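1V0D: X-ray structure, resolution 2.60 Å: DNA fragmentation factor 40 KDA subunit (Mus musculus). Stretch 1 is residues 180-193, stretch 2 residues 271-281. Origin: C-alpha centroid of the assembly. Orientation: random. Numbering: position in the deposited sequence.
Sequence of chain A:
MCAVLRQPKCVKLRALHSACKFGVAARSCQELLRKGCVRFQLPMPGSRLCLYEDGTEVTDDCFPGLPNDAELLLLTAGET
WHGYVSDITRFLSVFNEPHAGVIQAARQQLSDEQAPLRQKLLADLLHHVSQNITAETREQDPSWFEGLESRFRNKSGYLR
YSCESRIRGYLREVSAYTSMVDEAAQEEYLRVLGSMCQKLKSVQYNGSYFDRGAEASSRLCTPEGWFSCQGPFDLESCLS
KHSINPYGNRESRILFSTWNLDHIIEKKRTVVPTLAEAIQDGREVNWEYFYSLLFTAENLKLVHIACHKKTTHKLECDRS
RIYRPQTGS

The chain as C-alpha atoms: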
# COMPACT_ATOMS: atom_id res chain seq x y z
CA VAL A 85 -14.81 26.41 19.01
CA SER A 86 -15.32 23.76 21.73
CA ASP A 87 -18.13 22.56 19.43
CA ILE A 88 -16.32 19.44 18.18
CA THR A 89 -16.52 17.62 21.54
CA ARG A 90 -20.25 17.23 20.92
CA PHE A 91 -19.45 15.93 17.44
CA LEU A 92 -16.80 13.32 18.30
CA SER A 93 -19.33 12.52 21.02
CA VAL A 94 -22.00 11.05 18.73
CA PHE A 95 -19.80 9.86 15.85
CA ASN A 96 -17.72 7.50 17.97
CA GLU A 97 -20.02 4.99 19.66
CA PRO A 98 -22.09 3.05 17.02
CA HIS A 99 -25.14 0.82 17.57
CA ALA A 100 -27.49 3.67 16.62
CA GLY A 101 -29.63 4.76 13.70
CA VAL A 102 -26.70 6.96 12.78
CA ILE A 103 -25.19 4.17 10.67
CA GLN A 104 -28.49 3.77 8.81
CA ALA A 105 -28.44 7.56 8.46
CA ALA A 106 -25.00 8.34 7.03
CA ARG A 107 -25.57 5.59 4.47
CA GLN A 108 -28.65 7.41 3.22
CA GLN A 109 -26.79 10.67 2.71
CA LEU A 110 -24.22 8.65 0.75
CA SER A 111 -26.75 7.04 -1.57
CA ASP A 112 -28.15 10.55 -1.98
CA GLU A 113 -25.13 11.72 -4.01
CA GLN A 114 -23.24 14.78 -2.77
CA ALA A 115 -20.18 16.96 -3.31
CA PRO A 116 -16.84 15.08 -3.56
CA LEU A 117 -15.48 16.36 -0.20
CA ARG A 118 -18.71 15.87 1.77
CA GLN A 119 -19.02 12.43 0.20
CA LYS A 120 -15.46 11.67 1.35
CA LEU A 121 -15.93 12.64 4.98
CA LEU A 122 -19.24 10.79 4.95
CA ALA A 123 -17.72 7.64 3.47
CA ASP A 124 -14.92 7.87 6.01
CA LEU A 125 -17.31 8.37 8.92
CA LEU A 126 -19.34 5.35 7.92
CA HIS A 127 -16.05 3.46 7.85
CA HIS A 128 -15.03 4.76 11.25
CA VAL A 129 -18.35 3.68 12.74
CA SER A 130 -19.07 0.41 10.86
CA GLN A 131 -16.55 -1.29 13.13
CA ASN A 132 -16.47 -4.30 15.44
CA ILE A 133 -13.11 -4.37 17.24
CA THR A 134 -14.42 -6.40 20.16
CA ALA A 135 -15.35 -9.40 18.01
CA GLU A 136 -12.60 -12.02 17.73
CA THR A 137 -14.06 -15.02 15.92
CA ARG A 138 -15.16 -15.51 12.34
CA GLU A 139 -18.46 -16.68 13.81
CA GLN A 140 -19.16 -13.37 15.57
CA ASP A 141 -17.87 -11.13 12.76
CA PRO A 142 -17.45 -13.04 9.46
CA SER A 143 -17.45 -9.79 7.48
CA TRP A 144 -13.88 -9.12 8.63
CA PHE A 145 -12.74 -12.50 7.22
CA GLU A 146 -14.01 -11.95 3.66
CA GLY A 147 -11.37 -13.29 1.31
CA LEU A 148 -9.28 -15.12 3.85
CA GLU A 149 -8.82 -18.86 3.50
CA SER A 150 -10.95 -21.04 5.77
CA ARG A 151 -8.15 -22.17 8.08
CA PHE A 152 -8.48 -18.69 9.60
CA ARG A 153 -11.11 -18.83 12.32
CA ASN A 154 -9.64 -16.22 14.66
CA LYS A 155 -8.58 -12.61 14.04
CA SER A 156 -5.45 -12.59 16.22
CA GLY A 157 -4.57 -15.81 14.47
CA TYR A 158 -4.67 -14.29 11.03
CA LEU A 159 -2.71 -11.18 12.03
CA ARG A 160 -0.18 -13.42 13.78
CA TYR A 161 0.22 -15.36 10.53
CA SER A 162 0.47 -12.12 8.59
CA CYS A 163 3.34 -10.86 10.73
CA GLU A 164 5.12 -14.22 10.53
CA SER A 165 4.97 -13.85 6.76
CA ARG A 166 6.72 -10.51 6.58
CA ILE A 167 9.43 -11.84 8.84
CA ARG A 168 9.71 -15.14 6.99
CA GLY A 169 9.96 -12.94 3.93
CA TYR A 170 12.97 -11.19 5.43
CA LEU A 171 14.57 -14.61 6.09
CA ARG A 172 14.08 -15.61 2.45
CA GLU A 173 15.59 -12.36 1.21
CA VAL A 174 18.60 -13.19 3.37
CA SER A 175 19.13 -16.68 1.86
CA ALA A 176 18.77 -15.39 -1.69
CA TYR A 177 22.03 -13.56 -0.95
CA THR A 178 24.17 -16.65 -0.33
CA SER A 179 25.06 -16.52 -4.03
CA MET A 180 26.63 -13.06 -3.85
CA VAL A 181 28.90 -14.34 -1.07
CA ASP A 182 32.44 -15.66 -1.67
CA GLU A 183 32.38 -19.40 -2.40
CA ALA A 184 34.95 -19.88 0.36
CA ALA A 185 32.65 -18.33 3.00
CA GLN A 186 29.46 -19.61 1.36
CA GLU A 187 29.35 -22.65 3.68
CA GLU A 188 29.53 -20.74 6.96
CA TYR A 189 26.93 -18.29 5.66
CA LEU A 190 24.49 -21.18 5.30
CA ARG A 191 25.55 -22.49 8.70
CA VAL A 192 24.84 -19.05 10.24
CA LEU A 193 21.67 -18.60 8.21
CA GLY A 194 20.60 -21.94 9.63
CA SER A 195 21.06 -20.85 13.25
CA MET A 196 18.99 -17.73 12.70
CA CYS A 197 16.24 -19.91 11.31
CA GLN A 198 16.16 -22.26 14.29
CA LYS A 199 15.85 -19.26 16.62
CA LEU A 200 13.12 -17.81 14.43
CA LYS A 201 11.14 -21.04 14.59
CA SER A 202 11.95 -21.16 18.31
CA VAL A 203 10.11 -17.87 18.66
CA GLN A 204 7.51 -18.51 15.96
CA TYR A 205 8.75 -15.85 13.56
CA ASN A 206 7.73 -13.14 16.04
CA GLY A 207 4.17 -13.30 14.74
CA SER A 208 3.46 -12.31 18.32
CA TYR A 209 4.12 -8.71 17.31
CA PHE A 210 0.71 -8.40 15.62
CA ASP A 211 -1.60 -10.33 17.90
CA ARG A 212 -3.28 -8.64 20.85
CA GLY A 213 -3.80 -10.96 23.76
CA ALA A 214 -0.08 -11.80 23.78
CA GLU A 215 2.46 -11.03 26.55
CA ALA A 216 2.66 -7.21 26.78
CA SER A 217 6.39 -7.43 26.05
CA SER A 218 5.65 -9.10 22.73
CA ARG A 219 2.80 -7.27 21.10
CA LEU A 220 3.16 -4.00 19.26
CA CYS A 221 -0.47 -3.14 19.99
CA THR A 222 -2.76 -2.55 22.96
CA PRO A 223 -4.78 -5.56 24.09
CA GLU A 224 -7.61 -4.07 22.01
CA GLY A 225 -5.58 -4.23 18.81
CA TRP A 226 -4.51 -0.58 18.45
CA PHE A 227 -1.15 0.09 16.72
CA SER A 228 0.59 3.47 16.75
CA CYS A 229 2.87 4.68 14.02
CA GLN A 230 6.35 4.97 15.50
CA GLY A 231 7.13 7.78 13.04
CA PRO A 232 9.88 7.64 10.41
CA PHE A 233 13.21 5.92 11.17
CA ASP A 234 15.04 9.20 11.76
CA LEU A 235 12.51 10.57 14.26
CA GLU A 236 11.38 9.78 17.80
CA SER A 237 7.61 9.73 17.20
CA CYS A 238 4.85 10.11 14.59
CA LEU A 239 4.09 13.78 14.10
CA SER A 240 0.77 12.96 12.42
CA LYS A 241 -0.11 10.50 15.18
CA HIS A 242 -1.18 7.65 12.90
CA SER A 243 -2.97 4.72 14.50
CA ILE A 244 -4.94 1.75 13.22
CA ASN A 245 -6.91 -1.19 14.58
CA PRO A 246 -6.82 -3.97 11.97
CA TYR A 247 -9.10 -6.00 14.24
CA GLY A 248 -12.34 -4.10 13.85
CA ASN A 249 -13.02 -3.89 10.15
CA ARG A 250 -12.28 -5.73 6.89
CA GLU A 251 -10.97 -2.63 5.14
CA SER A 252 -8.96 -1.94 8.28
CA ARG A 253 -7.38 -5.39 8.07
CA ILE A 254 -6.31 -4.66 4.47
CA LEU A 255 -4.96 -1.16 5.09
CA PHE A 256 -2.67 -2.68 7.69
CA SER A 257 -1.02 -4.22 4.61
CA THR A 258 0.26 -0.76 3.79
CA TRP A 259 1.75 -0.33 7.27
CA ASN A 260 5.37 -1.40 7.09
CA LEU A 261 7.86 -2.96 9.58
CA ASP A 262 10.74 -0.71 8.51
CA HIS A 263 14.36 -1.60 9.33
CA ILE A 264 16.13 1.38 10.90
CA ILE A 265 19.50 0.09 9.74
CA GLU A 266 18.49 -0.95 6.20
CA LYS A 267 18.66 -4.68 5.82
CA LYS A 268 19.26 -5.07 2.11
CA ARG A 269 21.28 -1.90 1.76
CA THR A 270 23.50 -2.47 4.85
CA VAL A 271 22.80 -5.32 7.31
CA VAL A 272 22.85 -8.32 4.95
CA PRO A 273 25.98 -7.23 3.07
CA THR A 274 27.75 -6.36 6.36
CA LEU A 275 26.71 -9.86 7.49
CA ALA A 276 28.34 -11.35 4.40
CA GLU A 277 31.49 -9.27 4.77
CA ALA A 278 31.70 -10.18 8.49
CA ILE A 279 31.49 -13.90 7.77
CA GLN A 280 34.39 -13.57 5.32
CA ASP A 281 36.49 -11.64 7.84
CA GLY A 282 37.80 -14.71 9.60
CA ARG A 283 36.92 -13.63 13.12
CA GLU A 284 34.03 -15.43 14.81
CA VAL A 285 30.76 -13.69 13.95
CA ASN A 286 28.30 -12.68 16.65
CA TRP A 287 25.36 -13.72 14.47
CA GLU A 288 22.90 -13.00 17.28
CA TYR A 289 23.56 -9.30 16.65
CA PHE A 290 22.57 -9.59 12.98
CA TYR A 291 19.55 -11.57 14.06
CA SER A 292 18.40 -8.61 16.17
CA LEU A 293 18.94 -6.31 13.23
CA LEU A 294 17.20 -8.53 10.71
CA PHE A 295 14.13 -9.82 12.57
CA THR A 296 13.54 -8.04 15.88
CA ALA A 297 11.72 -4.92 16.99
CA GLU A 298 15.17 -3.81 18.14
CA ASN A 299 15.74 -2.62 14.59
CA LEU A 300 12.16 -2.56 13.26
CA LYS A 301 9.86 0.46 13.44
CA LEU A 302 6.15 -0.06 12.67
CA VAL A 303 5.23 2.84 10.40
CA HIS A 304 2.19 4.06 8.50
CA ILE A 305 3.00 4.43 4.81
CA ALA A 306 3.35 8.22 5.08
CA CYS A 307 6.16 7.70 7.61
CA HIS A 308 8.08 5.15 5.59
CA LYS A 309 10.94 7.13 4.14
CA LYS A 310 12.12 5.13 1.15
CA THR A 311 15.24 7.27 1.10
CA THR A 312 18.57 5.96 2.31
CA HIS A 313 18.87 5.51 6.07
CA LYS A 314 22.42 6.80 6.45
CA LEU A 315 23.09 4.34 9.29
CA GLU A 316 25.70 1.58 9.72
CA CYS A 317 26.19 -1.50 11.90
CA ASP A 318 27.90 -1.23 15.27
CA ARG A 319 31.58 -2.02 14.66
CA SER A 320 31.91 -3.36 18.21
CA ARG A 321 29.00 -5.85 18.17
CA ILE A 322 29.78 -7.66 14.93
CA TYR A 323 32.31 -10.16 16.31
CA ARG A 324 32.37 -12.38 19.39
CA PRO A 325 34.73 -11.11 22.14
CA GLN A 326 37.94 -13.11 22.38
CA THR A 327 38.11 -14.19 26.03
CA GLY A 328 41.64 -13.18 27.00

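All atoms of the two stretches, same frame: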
# COMPACT_ATOMS: atom_id res chain seq x y z
N MET A 180 25.75 -14.20 -3.69
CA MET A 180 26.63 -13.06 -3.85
C MET A 180 27.74 -13.03 -2.80
O MET A 180 28.44 -12.03 -2.63
CB MET A 180 25.82 -11.76 -3.82
CG MET A 180 24.94 -11.61 -5.06
SD MET A 180 23.84 -10.18 -5.02
CE MET A 180 22.18 -10.97 -4.82
N VAL A 181 27.89 -14.16 -2.10
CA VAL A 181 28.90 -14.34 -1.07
C VAL A 181 30.06 -15.12 -1.69
O VAL A 181 29.86 -15.86 -2.65
CB VAL A 181 28.34 -15.16 0.11
CG1 VAL A 181 29.40 -15.35 1.17
CG2 VAL A 181 27.13 -14.47 0.69
N ASP A 182 31.27 -14.95 -1.15
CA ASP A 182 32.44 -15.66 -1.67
C ASP A 182 32.21 -17.15 -1.47
O ASP A 182 31.74 -17.57 -0.41
CB ASP A 182 33.70 -15.26 -0.92
CG ASP A 182 33.98 -13.78 -0.99
OD1 ASP A 182 33.18 -13.06 -1.63
OD2 ASP A 182 35.00 -13.34 -0.41
N GLU A 183 32.56 -17.95 -2.48
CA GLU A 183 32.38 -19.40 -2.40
C GLU A 183 33.07 -19.99 -1.17
O GLU A 183 32.58 -20.94 -0.55
CB GLU A 183 32.91 -20.05 -3.68
N ALA A 184 34.20 -19.40 -0.79
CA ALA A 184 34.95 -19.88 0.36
C ALA A 184 34.17 -19.71 1.68
O ALA A 184 34.25 -20.57 2.56
CB ALA A 184 36.29 -19.14 0.45
N ALA A 185 33.43 -18.61 1.80
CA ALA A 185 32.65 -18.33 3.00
C ALA A 185 31.18 -18.73 2.86
O ALA A 185 30.40 -18.62 3.80
CB ALA A 185 32.75 -16.85 3.35
N GLN A 186 30.83 -19.21 1.67
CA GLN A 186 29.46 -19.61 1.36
C GLN A 186 28.91 -20.71 2.28
O GLN A 186 27.71 -20.78 2.53
CB GLN A 186 29.40 -20.05 -0.10
CG GLN A 186 28.10 -19.77 -0.79
CD GLN A 186 28.28 -19.50 -2.27
OE1 GLN A 186 28.87 -18.49 -2.66
NE2 GLN A 186 27.77 -20.40 -3.10
N GLU A 187 29.79 -21.57 2.79
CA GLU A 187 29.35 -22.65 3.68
C GLU A 187 28.92 -22.09 5.03
O GLU A 187 27.81 -22.33 5.48
CB GLU A 187 30.48 -23.66 3.87
N GLU A 188 29.82 -21.33 5.66
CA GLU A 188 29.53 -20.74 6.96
C GLU A 188 28.28 -19.88 6.90
O GLU A 188 27.47 -19.88 7.83
CB GLU A 188 30.72 -19.89 7.43
CG GLU A 188 31.39 -20.41 8.70
CD GLU A 188 30.48 -20.32 9.92
OE1 GLU A 188 30.89 -20.78 11.02
OE2 GLU A 188 29.36 -19.78 9.80
N TYR A 189 28.10 -19.14 5.81
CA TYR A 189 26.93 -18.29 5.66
C TYR A 189 25.69 -19.14 5.87
O TYR A 189 24.81 -18.77 6.65
CB TYR A 189 26.89 -17.68 4.26
CG TYR A 189 25.86 -16.58 4.09
CD1 TYR A 189 26.18 -15.26 4.37
CD2 TYR A 189 24.59 -16.86 3.59
CE1 TYR A 189 25.26 -14.23 4.14
CE2 TYR A 189 23.66 -15.84 3.35
CZ TYR A 189 24.01 -14.53 3.62
OH TYR A 189 23.11 -13.52 3.34
N LEU A 190 25.63 -20.28 5.19
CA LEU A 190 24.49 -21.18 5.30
C LEU A 190 24.39 -21.75 6.71
O LEU A 190 23.29 -21.97 7.23
CB LEU A 190 24.60 -22.31 4.28
CG LEU A 190 24.61 -21.82 2.83
CD1 LEU A 190 24.90 -22.98 1.88
CD2 LEU A 190 23.29 -21.15 2.50
N ARG A 191 25.54 -21.98 7.34
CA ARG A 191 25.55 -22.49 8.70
C ARG A 191 24.92 -21.43 9.62
O ARG A 191 24.07 -21.75 10.46
CB ARG A 191 26.99 -22.77 9.16
CG ARG A 191 27.12 -23.04 10.65
CD ARG A 191 28.31 -22.30 11.25
NE ARG A 191 28.14 -21.99 12.67
CZ ARG A 191 27.15 -21.25 13.18
NH1 ARG A 191 26.23 -20.72 12.37
NH2 ARG A 191 27.09 -21.02 14.48
N VAL A 192 25.35 -20.18 9.45
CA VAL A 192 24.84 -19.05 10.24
C VAL A 192 23.37 -18.85 9.93
O VAL A 192 22.54 -18.74 10.84
CB VAL A 192 25.61 -17.73 9.92
CG1 VAL A 192 24.94 -16.55 10.59
CG2 VAL A 192 27.05 -17.83 10.42
N LEU A 193 23.05 -18.79 8.64
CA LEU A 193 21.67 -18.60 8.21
C LEU A 193 20.77 -19.70 8.76
O LEU A 193 19.56 -19.53 8.89
CB LEU A 193 21.61 -18.56 6.69
CG LEU A 193 20.30 -18.04 6.11
CD1 LEU A 193 20.56 -17.36 4.76
CD2 LEU A 193 19.32 -19.19 5.98
N VAL A 271 22.64 -4.17 6.42
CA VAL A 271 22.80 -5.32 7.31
C VAL A 271 23.23 -6.63 6.64
O VAL A 271 24.21 -7.24 7.05
CB VAL A 271 21.52 -5.62 8.11
CG1 VAL A 271 21.76 -6.77 9.06
CG2 VAL A 271 21.09 -4.39 8.90
N VAL A 272 22.50 -7.07 5.61
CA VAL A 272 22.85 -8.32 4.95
C VAL A 272 24.28 -8.29 4.43
O VAL A 272 25.09 -9.13 4.80
CB VAL A 272 21.85 -8.64 3.79
CG1 VAL A 272 22.40 -9.77 2.90
CG2 VAL A 272 20.51 -9.07 4.39
N PRO A 273 24.62 -7.30 3.59
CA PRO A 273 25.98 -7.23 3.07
C PRO A 273 27.05 -7.17 4.18
O PRO A 273 28.08 -7.84 4.09
CB PRO A 273 25.95 -5.98 2.19
CG PRO A 273 24.90 -5.15 2.81
CD PRO A 273 23.83 -6.15 3.14
N THR A 274 26.80 -6.40 5.25
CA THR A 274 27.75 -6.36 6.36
C THR A 274 27.89 -7.78 6.92
O THR A 274 28.98 -8.22 7.29
CB THR A 274 27.27 -5.45 7.48
OG1 THR A 274 27.30 -4.09 7.05
CG2 THR A 274 28.15 -5.61 8.68
N LEU A 275 26.76 -8.49 6.98
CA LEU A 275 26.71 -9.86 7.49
C LEU A 275 27.63 -10.72 6.64
O LEU A 275 28.44 -11.49 7.17
CB LEU A 275 25.27 -10.38 7.42
CG LEU A 275 24.88 -11.72 8.06
CD1 LEU A 275 25.02 -12.81 7.05
CD2 LEU A 275 25.74 -12.00 9.28
N ALA A 276 27.50 -10.59 5.32
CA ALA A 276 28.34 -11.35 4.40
C ALA A 276 29.81 -11.01 4.64
O ALA A 276 30.63 -11.90 4.91
CB ALA A 276 27.97 -11.03 2.95
N GLU A 277 30.13 -9.73 4.56
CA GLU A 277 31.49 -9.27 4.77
C GLU A 277 32.07 -9.75 6.11
O GLU A 277 33.23 -10.14 6.19
CB GLU A 277 31.55 -7.75 4.67
CG GLU A 277 32.30 -7.25 3.44
CD GLU A 277 33.82 -7.17 3.66
OE1 GLU A 277 34.25 -6.36 4.52
OE2 GLU A 277 34.59 -7.92 2.99
N ALA A 278 31.25 -9.75 7.16
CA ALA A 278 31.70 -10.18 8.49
C ALA A 278 32.04 -11.67 8.53
O ALA A 278 32.97 -12.08 9.21
CB ALA A 278 30.64 -9.85 9.54
N ILE A 279 31.26 -12.47 7.81
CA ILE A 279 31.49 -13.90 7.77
C ILE A 279 32.75 -14.24 6.99
O ILE A 279 33.33 -15.31 7.17
CB ILE A 279 30.28 -14.63 7.14
CG1 ILE A 279 29.15 -14.69 8.15
CG2 ILE A 279 30.67 -16.02 6.68
CD1 ILE A 279 27.94 -15.45 7.67
N GLN A 280 33.18 -13.34 6.11
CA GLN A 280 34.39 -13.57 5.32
C GLN A 280 35.62 -13.10 6.08
O GLN A 280 36.73 -13.55 5.83
CB GLN A 280 34.26 -12.85 3.98
CG GLN A 280 32.94 -13.18 3.30
CD GLN A 280 32.69 -12.40 2.02
OE1 GLN A 280 33.16 -11.27 1.86
NE2 GLN A 280 31.93 -12.99 1.11
N ASP A 281 35.41 -12.19 7.03
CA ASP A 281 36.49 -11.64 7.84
C ASP A 281 37.46 -12.66 8.41
O ASP A 281 38.68 -12.50 8.32
CB ASP A 281 35.91 -10.85 9.00
CG ASP A 281 36.98 -10.22 9.88
OD1 ASP A 281 37.39 -9.07 9.60
OD2 ASP A 281 37.43 -10.90 10.84

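The contact between these stretches is mainly apolar: a helix that starts at Gln186 and runs on past the stretch, and a helix already under way at Val271, cross at 120° between their N-to-C directions, with axes 9.6 Å apart at closest approach. The residues before Gln186 extend the contact: Ala185 and Gln280 are nearest neighbours, their CA atoms 5.6 Å apart, as are Val181 and Ala276, with CA atoms 6.3 Å apart. Together the two sides bury 473 Å².

Packing centres on one knob in one hole. The side chain of Tyr189 sits among Val272, Leu275, Ala276 and Ile279, positions that recur along one side of the second helix. Its CA-to-CB bond points sideways, but with chi1 in t the ring comes nearer to that helix. CE1 of Tyr189 lies 3.2 Å from CD1 of Leu275, a tight approach for two carbons, and 4.2 Å from CA of Ala276, which meets the ring at its edge. CE1 of Tyr189 is also 4.4 Å from CB of Ala276, so the ring lies against both the backbone carbon and the methyl. The phenol oxygen reaches as far as Val272, with OH of Tyr189 3.8 Å from CG1 of Val272, and is hydrogen-bonded elsewhere in the structure, so the buried polar group is satisfied.

Ile279 returns the packing from the second helix and has the largest area covered of any residue here. It points toward the first stretch, and its extended chi2 (t) carries CD1 to 3.6 Å from CA of Tyr189 and 3.7 Å from CG2 of Val192. Its other branch, CG2, lies 4.0 Å from CB of Ala185 and 3.9 Å from CB of Glu188. The two branches of this residue thus touch Ala185, Glu188, Tyr189 and Val192, about two turns of chain. Glu188 lends its CB to this surface while its carboxylate lies near Arg191.

Ahead of the first helix, small and aliphatic groups close the packing. CB of Ala185 rests 3.7 Å from CG of Gln280, and CG2 of Val181 lies 4.2 Å from CB of Ala276.

The polar contribution is slight and sits at the margin. Gln280, extended at chi2 (t), lays its aliphatic part against Ala185 and brings its amide to the loop: NE2 of Gln280 is 3.5 Å from CG1 of Val181 and 3.0 Å from OD1 of exposed Asp182. The rule is shape first: one aromatic knob, one branched aliphatic partner, and alanines where the backbones come close.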